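UV damage endonuclease (Sulfolobus acidocaldarius, PDB 3TC3) probably acts as a manganese-binding DNA-repair endonuclease that cuts at UV-damaged sites and recognises different lesions by a dual-dinucleotide flipping mechanism. Local coordinates at residues Asn30-Cys35 with Asp291-Ala296; Arg191-Asn196 with Gly214-Phe219; Ile250-Gln255 with Glu271-Phe276. All blocks are in the same frame, centred on the assembly; numbering follows the deposited sequence.

Interaction 1: Asn30-Cys35 with Asp291-Ala296; sequences NYSLGC and DKEISA
Glu-293, at the start of the last helix of the TIM barrel (293-305), pushes its carboxylate into the turn after the first barrel strand, where Asn-30 opens an Asx motif. This is the tight part of the contact, with Glu-293 and Asn-30 buried. OE1 of Glu-293 accepts from Tyr-31 N at 2.9 Å, while OE2 accepts twice from Ser-32, from its N and, at 2.6 Å, from its OG. Both backbone N-H groups come from above the carboxylate plane; the hydroxyl takes the anti lone pair of OE2. CG of Glu-293 sits between its backbone N and carbonyl carbon (chi1 71°) and the chain bends at chi2, which stacks the carboxylate on the amide of Asn-30, planes 16° apart, with Glu-293 CD 3.2 Å from Asn-30 OD1. The amide is itself fixed: Leu-33 N donates to OD1 at 2.8 Å, and ND2 is hydrogen-bonded to Tyr-26 OH. Exchanging Glu-293 for an alanine would probably leave the N-H groups of Tyr-31 and Ser-32 without their acceptor and open a gap beside the Asn-30 amide. The solvent side is looser. There the exposed ring of Tyr-31 crosses the aliphatic chain of Lys-292 at a slant, Tyr-31 CE2 3.6 Å from Lys-292 CD, while Lys-292 NZ is hydrogen-bonded to Val-27 O. At the other end, the exposed Ile-294 touches the turn through its tip, Ile-294 CD1 3.7 Å from Ser-32 OG.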
loop_
_atom_site.group_PDB
_atom_site.type_symbol
_atom_site.label_atom_id
_atom_site.label_comp_id
_atom_site.label_asym_id
_atom_site.label_seq_id
_atom_site.Cartn_x
_atom_site.Cartn_y
_atom_site.Cartn_z
ATOM N N ASN A 30 11.129 5.371 8.181
ATOM C CA ASN A 30 12.416 4.685 8.309
ATOM C C ASN A 30 12.885 5.041 9.712
ATOM O O ASN A 30 13.099 6.201 10.069
ATOM C CB ASN A 30 13.354 5.213 7.203
ATOM C CG ASN A 30 14.739 4.603 7.251
ATOM O OD1 ASN A 30 15.315 4.552 8.359
ATOM N ND2 ASN A 30 15.321 4.202 6.108
ATOM N N TYR A 31 13.084 4.041 10.556
ATOM C CA TYR A 31 13.382 4.330 11.973
ATOM C C TYR A 31 14.851 4.695 12.146
ATOM O O TYR A 31 15.178 5.542 12.968
ATOM C CB TYR A 31 13.104 3.073 12.808
ATOM C CG TYR A 31 11.667 2.689 12.967
ATOM C CD1 TYR A 31 10.679 3.651 13.391
ATOM C CD2 TYR A 31 11.247 1.344 12.733
ATOM C CE1 TYR A 31 9.339 3.263 13.485
ATOM C CE2 TYR A 31 9.919 0.981 12.862
ATOM C CZ TYR A 31 8.987 1.938 13.258
ATOM O OH TYR A 31 7.665 1.565 13.443
ATOM N N SER A 32 15.704 4.152 11.297
ATOM C CA SER A 32 17.221 4.305 11.397
ATOM C C SER A 32 17.573 5.719 11.028
ATOM O O SER A 32 18.410 6.356 11.715
ATOM C CB SER A 32 17.893 3.323 10.455
ATOM O OG SER A 32 17.640 2.041 10.957
ATOM N N LEU A 33 16.950 6.231 9.972
ATOM C CA LEU A 33 17.225 7.607 9.534
ATOM C C LEU A 33 16.819 8.682 10.552
ATOM O O LEU A 33 17.420 9.816 10.589
ATOM C CB LEU A 33 16.567 7.807 8.126
ATOM C CG LEU A 33 16.902 9.070 7.373
ATOM C CD1 LEU A 33 18.434 9.115 7.194
ATOM C CD2 LEU A 33 16.186 9.047 6.074
ATOM N N GLY A 34 15.774 8.461 11.356
ATOM C CA GLY A 34 15.416 9.386 12.384
ATOM C C GLY A 34 14.630 10.647 11.920
ATOM O O GLY A 34 14.550 11.622 12.699
ATOM N N CYS A 35 14.215 10.630 10.630
ATOM C CA CYS A 35 13.255 11.646 10.013
ATOM C C CYS A 35 11.861 11.005 9.959
ATOM O O CYS A 35 11.515 10.268 8.973
ATOM C CB CYS A 35 13.569 12.000 8.519
ATOM S SG CYS A 35 13.427 13.724 8.422
ATOM N N ASP A 291 10.284 -4.191 11.523
ATOM C CA ASP A 291 11.555 -3.397 11.501
ATOM C C ASP A 291 11.870 -2.723 10.175
ATOM O O ASP A 291 12.970 -2.128 10.034
ATOM C CB ASP A 291 12.780 -4.281 11.952
ATOM C CG ASP A 291 13.103 -5.426 11.032
ATOM O OD1 ASP A 291 12.345 -5.631 10.036
ATOM O OD2 ASP A 291 14.112 -6.089 11.331
ATOM N N LYS A 292 10.896 -2.710 9.258
ATOM C CA LYS A 292 10.911 -1.694 8.137
ATOM C C LYS A 292 12.234 -1.737 7.379
ATOM O O LYS A 292 12.558 -2.783 6.772
ATOM C CB LYS A 292 10.532 -0.283 8.611
ATOM C CG LYS A 292 9.088 -0.315 9.123
ATOM C CD LYS A 292 8.586 1.101 9.503
ATOM C CE LYS A 292 7.186 1.137 10.075
ATOM N NZ LYS A 292 6.200 0.683 9.004
ATOM N N GLU A 293 12.962 -0.634 7.344
ATOM C CA GLU A 293 14.154 -0.565 6.462
ATOM C C GLU A 293 15.234 -1.627 6.827
ATOM O O GLU A 293 15.999 -1.987 5.962
ATOM C CB GLU A 293 14.832 0.850 6.475
ATOM C CG GLU A 293 15.554 1.159 7.808
ATOM C CD GLU A 293 14.639 1.446 9.027
ATOM O OE1 GLU A 293 13.375 1.614 8.943
ATOM O OE2 GLU A 293 15.219 1.567 10.133
ATOM N N ILE A 294 15.259 -2.085 8.084
ATOM C CA ILE A 294 16.285 -3.076 8.486
ATOM C C ILE A 294 16.008 -4.416 7.710
ATOM O O ILE A 294 16.935 -5.027 7.146
ATOM C CB ILE A 294 16.270 -3.251 9.985
ATOM C CG1 ILE A 294 16.650 -1.920 10.722
ATOM C CG2 ILE A 294 17.205 -4.518 10.389
ATOM C CD1 ILE A 294 18.062 -1.658 10.966
ATOM N N SER A 295 14.727 -4.830 7.590
ATOM C CA SER A 295 14.412 -5.931 6.755
ATOM C C SER A 295 14.620 -5.632 5.277
ATOM O O SER A 295 14.976 -6.564 4.530
ATOM C CB SER A 295 12.971 -6.460 6.993
ATOM O OG SER A 295 12.978 -7.278 8.152
ATOM N N ALA A 296 14.373 -4.387 4.821
ATOM C CA ALA A 296 14.592 -4.078 3.423
ATOM C C ALA A 296 16.072 -4.228 3.082
ATOM O O ALA A 296 16.387 -4.749 1.998
ATOM C CB ALA A 296 14.145 -2.669 3.133
#

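Interaction 2: Arg191-Asn196 with Gly214-Phe219; sequences RLVIEN and GIPVIF. With MN (manganese (II) ion), chain C.
The amide of Asn-196 brings OD1 within 3.3 Å of Ile-218 O, two acceptors side by side; Asp-220 N supplies the hydrogen bond to OD1. Glu-195 CG packs against Ile-218 O, and the carboxylate beyond it binds manganese through OE2 at 2.2 Å, while Glu-195 OE1 lies 2.8 Å from a manganese-bound water, which probably donates to it. Between these groups and the start of the strands, Ile-194 links two neighbouring parallel strands of the TIM barrel, the ends of a beta-alpha-beta unit around helix 203-213: its N donates to Pro-216 O at 3.0 Å, and its O accepts from Ile-218 N at 2.8 Å. Val-193 CG2 is pressed to 3.4 Å from Ile-218 CD1, a tight fit. The puckered ring of Pro-216 meets Val-193 CG1 through CB, CG and CD (3.9 Å to CD), and CD also rests against Leu-192 O. Turned toward helices 170-181 and 203-213, Ile-194 crosses Ile-215 at about a right angle, Ile-194 CG1 4.0 Å from Ile-215 CG2. Glu-195 CG is anti to its backbone N (chi1 177°) and the chain runs on extended to the metal, in a site that also includes Asp-220, Asp-251 and Glu-288.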
loop_
_atom_site.group_PDB
_atom_site.type_symbol
_atom_site.label_atom_id
_atom_site.label_comp_id
_atom_site.label_asym_id
_atom_site.label_seq_id
_atom_site.Cartn_x
_atom_site.Cartn_y
_atom_site.Cartn_z
ATOM N N ARG A 191 -6.217 3.892 -10.070
ATOM C CA ARG A 191 -5.088 3.625 -9.188
ATOM C C ARG A 191 -5.431 2.468 -8.256
ATOM O O ARG A 191 -4.538 1.920 -7.560
ATOM C CB ARG A 191 -4.783 4.824 -8.322
ATOM C CG ARG A 191 -4.126 5.942 -9.096
ATOM C CD ARG A 191 -3.775 6.947 -8.077
ATOM N NE ARG A 191 -2.855 7.946 -8.677
ATOM C CZ ARG A 191 -3.161 9.156 -9.057
ATOM N NH1 ARG A 191 -4.418 9.597 -9.056
ATOM N NH2 ARG A 191 -2.157 9.988 -9.433
ATOM N N LEU A 192 -6.687 2.019 -8.228
ATOM C CA LEU A 192 -7.063 1.115 -7.113
ATOM C C LEU A 192 -6.611 -0.325 -7.386
ATOM O O LEU A 192 -6.652 -0.816 -8.531
ATOM C CB LEU A 192 -8.598 1.120 -6.971
ATOM C CG LEU A 192 -9.073 0.666 -5.610
ATOM C CD1 LEU A 192 -8.799 1.748 -4.533
ATOM C CD2 LEU A 192 -10.615 0.412 -5.628
ATOM N N VAL A 193 -6.119 -0.964 -6.302
ATOM C CA VAL A 193 -5.783 -2.374 -6.365
ATOM C C VAL A 193 -6.337 -3.047 -5.090
ATOM O O VAL A 193 -6.600 -2.359 -4.095
ATOM C CB VAL A 193 -4.248 -2.658 -6.521
ATOM C CG1 VAL A 193 -3.700 -1.939 -7.753
ATOM C CG2 VAL A 193 -3.532 -2.228 -5.230
ATOM N N ILE A 194 -6.682 -4.332 -5.182
ATOM C CA ILE A 194 -7.277 -4.983 -4.020
ATOM C C ILE A 194 -6.353 -6.108 -3.549
ATOM O O ILE A 194 -5.714 -6.755 -4.322
ATOM C CB ILE A 194 -8.704 -5.552 -4.319
ATOM C CG1 ILE A 194 -8.675 -6.485 -5.492
ATOM C CG2 ILE A 194 -9.758 -4.424 -4.477
ATOM C CD1 ILE A 194 -10.076 -7.234 -5.718
ATOM N N GLU A 195 -6.389 -6.403 -2.270
ATOM C CA GLU A 195 -5.512 -7.412 -1.710
ATOM C C GLU A 195 -6.376 -8.427 -0.938
ATOM O O GLU A 195 -7.442 -8.141 -0.344
ATOM C CB GLU A 195 -4.663 -6.666 -0.671
ATOM C CG GLU A 195 -3.670 -7.502 0.158
ATOM C CD GLU A 195 -3.121 -6.740 1.369
ATOM O OE1 GLU A 195 -3.151 -5.511 1.402
ATOM O OE2 GLU A 195 -2.611 -7.389 2.295
ATOM N N ASN A 196 -5.906 -9.667 -0.954
ATOM C CA ASN A 196 -6.557 -10.686 -0.208
ATOM C C ASN A 196 -6.323 -10.476 1.293
ATOM O O ASN A 196 -5.229 -10.019 1.685
ATOM C CB ASN A 196 -6.088 -12.081 -0.692
ATOM C CG ASN A 196 -4.569 -12.295 -0.558
ATOM O OD1 ASN A 196 -3.821 -11.517 -1.138
ATOM N ND2 ASN A 196 -4.137 -13.285 0.251
ATOM N N GLY A 214 -11.333 -5.207 -13.961
ATOM C CA GLY A 214 -9.981 -4.824 -14.373
ATOM C C GLY A 214 -9.105 -4.371 -13.205
ATOM O O GLY A 214 -7.935 -3.920 -13.444
ATOM N N ILE A 215 -9.572 -4.480 -11.964
ATOM C CA ILE A 215 -8.742 -4.102 -10.765
ATOM C C ILE A 215 -7.588 -5.093 -10.551
ATOM O O ILE A 215 -7.857 -6.233 -10.352
ATOM C CB ILE A 215 -9.611 -4.065 -9.514
ATOM C CG1 ILE A 215 -10.686 -2.956 -9.678
ATOM C CG2 ILE A 215 -8.762 -3.646 -8.321
ATOM C CD1 ILE A 215 -11.741 -3.115 -8.597
ATOM N N PRO A 216 -6.355 -4.643 -10.547
ATOM C CA PRO A 216 -5.246 -5.619 -10.173
ATOM C C PRO A 216 -5.313 -6.079 -8.753
ATOM O O PRO A 216 -5.815 -5.384 -7.844
ATOM C CB PRO A 216 -3.974 -4.811 -10.449
ATOM C CG PRO A 216 -4.467 -3.591 -11.321
ATOM C CD PRO A 216 -5.825 -3.267 -10.800
ATOM N N VAL A 217 -4.889 -7.307 -8.547
ATOM C CA VAL A 217 -4.818 -7.920 -7.254
ATOM C C VAL A 217 -3.393 -7.950 -6.713
ATOM O O VAL A 217 -2.493 -8.477 -7.367
ATOM C CB VAL A 217 -5.393 -9.358 -7.322
ATOM C CG1 VAL A 217 -5.374 -10.070 -5.900
ATOM C CG2 VAL A 217 -6.840 -9.316 -7.915
ATOM N N ILE A 218 -3.257 -7.379 -5.537
ATOM C CA ILE A 218 -1.983 -7.565 -4.779
ATOM C C ILE A 218 -2.078 -8.847 -3.974
ATOM O O ILE A 218 -2.973 -8.985 -3.105
ATOM C CB ILE A 218 -1.760 -6.393 -3.782
ATOM C CG1 ILE A 218 -1.458 -5.144 -4.538
ATOM C CG2 ILE A 218 -0.511 -6.721 -2.829
ATOM C CD1 ILE A 218 -0.991 -3.961 -3.672
ATOM N N PHE A 219 -1.129 -9.747 -4.217
ATOM C CA PHE A 219 -1.012 -10.975 -3.409
ATOM C C PHE A 219 -0.259 -10.788 -2.111
ATOM O O PHE A 219 0.832 -10.285 -2.124
ATOM C CB PHE A 219 -0.212 -11.979 -4.275
ATOM C CG PHE A 219 0.011 -13.309 -3.627
ATOM C CD1 PHE A 219 -1.049 -14.242 -3.484
ATOM C CD2 PHE A 219 1.260 -13.625 -3.081
ATOM C CE1 PHE A 219 -0.808 -15.455 -2.927
ATOM C CE2 PHE A 219 1.473 -14.854 -2.482
ATOM C CZ PHE A 219 0.414 -15.790 -2.392
HETATM MN MN MN C . -0.575 -7.186 3.147
HETATM O O HOH W 1 -1.390 -4.975 3.546
#

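Interaction 3: Ile250-Gln255 with Glu271-Phe276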
loop_
_atom_site.group_PDB
_atom_site.type_symbol
_atom_site.label_atom_id
_atom_site.label_comp_id
_atom_site.label_asym_id
_atom_site.label_seq_id
_atom_site.Cartn_x
_atom_site.Cartn_y
_atom_site.Cartn_z
ATOM N N ILE A 250 3.579 -7.395 -4.810
ATOM C CA ILE A 250 3.179 -8.368 -3.812
ATOM C C ILE A 250 3.508 -7.841 -2.422
ATOM O O ILE A 250 4.463 -7.051 -2.238
ATOM C CB ILE A 250 3.757 -9.762 -3.984
ATOM C CG1 ILE A 250 5.218 -9.796 -3.896
ATOM C CG2 ILE A 250 3.418 -10.322 -5.418
ATOM C CD1 ILE A 250 5.791 -11.220 -4.213
ATOM N N ASP A 251 2.728 -8.235 -1.435
ATOM C CA ASP A 251 3.002 -7.925 -0.005
ATOM C C ASP A 251 3.607 -9.118 0.684
ATOM O O ASP A 251 2.975 -10.217 0.690
ATOM C CB ASP A 251 1.749 -7.542 0.750
ATOM C CG ASP A 251 1.215 -6.135 0.420
ATOM O OD1 ASP A 251 1.923 -5.272 -0.034
ATOM O OD2 ASP A 251 0.054 -5.878 0.770
ATOM N N TYR A 252 4.841 -8.990 1.175
ATOM C CA TYR A 252 5.531 -10.102 1.804
ATOM C C TYR A 252 5.497 -9.905 3.315
ATOM O O TYR A 252 5.968 -8.898 3.852
ATOM C CB TYR A 252 6.999 -10.211 1.318
ATOM C CG TYR A 252 7.721 -11.331 2.076
ATOM C CD1 TYR A 252 8.413 -11.086 3.309
ATOM C CD2 TYR A 252 7.740 -12.632 1.575
ATOM C CE1 TYR A 252 9.064 -12.093 3.989
ATOM C CE2 TYR A 252 8.426 -13.610 2.173
ATOM C CZ TYR A 252 9.047 -13.396 3.430
ATOM O OH TYR A 252 9.679 -14.448 4.015
ATOM N N SER A 253 5.033 -10.918 4.006
ATOM C CA SER A 253 5.165 -10.967 5.471
ATOM C C SER A 253 5.348 -12.355 5.947
ATOM O O SER A 253 5.391 -13.274 5.148
ATOM C CB SER A 253 3.945 -10.330 6.181
ATOM O OG SER A 253 4.405 -10.009 7.514
ATOM N N GLU A 254 5.602 -12.457 7.262
ATOM C CA GLU A 254 5.743 -13.766 7.879
ATOM C C GLU A 254 5.023 -13.742 9.213
ATOM O O GLU A 254 4.795 -12.669 9.779
ATOM C CB GLU A 254 7.214 -14.118 8.185
ATOM C CG GLU A 254 8.127 -14.163 6.931
ATOM C CD GLU A 254 9.511 -14.412 7.316
ATOM O OE1 GLU A 254 9.767 -15.034 8.384
ATOM O OE2 GLU A 254 10.387 -14.028 6.556
ATOM N N GLN A 255 4.730 -14.931 9.687
ATOM C CA GLN A 255 4.142 -15.086 10.978
ATOM C C GLN A 255 5.152 -14.797 12.079
ATOM O O GLN A 255 6.261 -15.345 12.041
ATOM C CB GLN A 255 3.594 -16.510 11.021
ATOM C CG GLN A 255 3.147 -16.869 12.485
ATOM C CD GLN A 255 1.889 -16.117 12.798
ATOM O OE1 GLN A 255 0.950 -16.080 11.962
ATOM N NE2 GLN A 255 1.843 -15.469 13.971
ATOM N N GLU A 271 16.084 -17.171 5.681
ATOM C CA GLU A 271 15.864 -18.422 4.953
ATOM C C GLU A 271 14.425 -18.500 4.390
ATOM O O GLU A 271 14.210 -19.054 3.308
ATOM C CB GLU A 271 16.182 -19.629 5.884
ATOM C CG GLU A 271 17.414 -19.401 6.882
ATOM C CD GLU A 271 18.662 -19.085 6.147
ATOM O OE1 GLU A 271 18.800 -19.709 5.070
ATOM O OE2 GLU A 271 19.488 -18.218 6.592
ATOM N N ASN A 272 13.430 -18.003 5.138
ATOM C CA ASN A 272 12.044 -17.950 4.633
ATOM C C ASN A 272 11.994 -17.061 3.392
ATOM O O ASN A 272 11.326 -17.383 2.415
ATOM C CB ASN A 272 11.058 -17.468 5.710
ATOM C CG ASN A 272 10.827 -18.498 6.778
ATOM O OD1 ASN A 272 10.979 -19.688 6.546
ATOM N ND2 ASN A 272 10.461 -18.058 7.938
ATOM N N PHE A 273 12.675 -15.916 3.465
ATOM C CA PHE A 273 12.642 -14.997 2.329
ATOM C C PHE A 273 13.304 -15.598 1.113
ATOM O O PHE A 273 12.771 -15.471 -0.006
ATOM C CB PHE A 273 13.275 -13.622 2.754
ATOM C CG PHE A 273 13.196 -12.596 1.669
ATOM C CD1 PHE A 273 11.973 -12.027 1.330
ATOM C CD2 PHE A 273 14.347 -12.256 0.947
ATOM C CE1 PHE A 273 11.918 -11.071 0.256
ATOM C CE2 PHE A 273 14.299 -11.306 -0.076
ATOM C CZ PHE A 273 13.081 -10.701 -0.421
ATOM N N ARG A 274 14.458 -16.226 1.361
ATOM C CA ARG A 274 15.131 -16.933 0.236
ATOM C C ARG A 274 14.207 -17.995 -0.372
ATOM O O ARG A 274 14.145 -18.140 -1.613
ATOM C CB ARG A 274 16.433 -17.570 0.728
ATOM C CG ARG A 274 17.520 -16.555 0.929
ATOM C CD ARG A 274 18.722 -17.223 1.631
ATOM N NE ARG A 274 19.830 -16.309 1.728
ATOM C CZ ARG A 274 20.719 -16.123 0.771
ATOM N NH1 ARG A 274 20.612 -16.766 -0.393
ATOM N NH2 ARG A 274 21.679 -15.223 0.994
ATOM N N ARG A 275 13.475 -18.751 0.423
ATOM C CA ARG A 275 12.603 -19.782 -0.143
ATOM C C ARG A 275 11.498 -19.159 -0.977
ATOM O O ARG A 275 11.126 -19.667 -2.074
ATOM C CB ARG A 275 11.989 -20.620 0.944
ATOM C CG ARG A 275 12.674 -21.992 1.144
ATOM C CD ARG A 275 11.861 -22.855 2.120
ATOM N NE ARG A 275 12.451 -22.669 3.436
ATOM C CZ ARG A 275 11.902 -21.983 4.420
ATOM N NH1 ARG A 275 10.698 -21.419 4.240
ATOM N NH2 ARG A 275 12.563 -21.848 5.583
ATOM N N PHE A 276 10.990 -18.006 -0.531
ATOM C CA PHE A 276 10.002 -17.307 -1.293
ATOM C C PHE A 276 10.538 -16.785 -2.634
ATOM O O PHE A 276 9.884 -16.922 -3.683
ATOM C CB PHE A 276 9.507 -16.115 -0.414
ATOM C CG PHE A 276 8.391 -15.375 -1.043
ATOM C CD1 PHE A 276 7.077 -15.888 -0.926
ATOM C CD2 PHE A 276 8.609 -14.198 -1.710
ATOM C CE1 PHE A 276 6.007 -15.248 -1.452
ATOM C CE2 PHE A 276 7.450 -13.498 -2.313
ATOM C CZ PHE A 276 6.190 -14.095 -2.234
#
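Tyr-252 reaches from its barrel strand between two phenylalanines of helix 270-279, and the three rings form an aromatic cluster. With CG anti to the backbone N (chi1 176°), the Tyr-252 ring is carried across to the helix, where Phe-273 presents its edge, CD1 standing over the centre of the tyrosine ring in a T-shaped pair with planes at 89°. Tyr-252 in turn points its CD2-CE2 edge at the face of Phe-276, Tyr-252 CE2 3.7 Å from Phe-276 CG, with the contact offset toward the rim. Ile-250, two residues back on the same side of the strand, meets the far edge of Phe-276 in its plane, Ile-250 CD1 3.4 Å from Phe-276 CE2. Beyond the rings lies a polar chain. Tyr-252 OH donates to Glu-254 OE2 at 2.7 Å, and Asn-272 ND2 donates to Glu-254 OE1 at 3.1 Å, almost straight and from above the carboxylate plane. OE2 also accepts from Asn-269 N, just before the helix. Asn-272 OD1 is gripped by NH1 and NH2 of Arg-275, one from each face of the amide. Arginine, amide and carboxylate thus follow one another, an order likely to polarise the amide of Asn-272 and strengthen its N-H donation to Glu-254.

How the interactions relate
All three contacts belong to one eight-stranded parallel TIM barrel. Interaction 1 ties the loop after the first barrel strand, 22-27, to the last helix, 293-305, where the barrel closes; interactions 2 and 3 follow one another in the chain between its segments. Interactions 2 and 3 have centres about 20 Å apart yet touch, because strands 217-220 and 249-252 are neighbours: Phe-219 O lies 2.9 Å from Asp-251 N, a probable hydrogen bond. These strands help bring the metal ligands together, Glu-195 from interaction 2 and Asp-251 from interaction 3. Interaction 1 lies across the barrel from interaction 2, about 26 Å between centres, and about 18 Å between centres from interaction 3; its Lys-292 side chain is about 12 Å from the manganese.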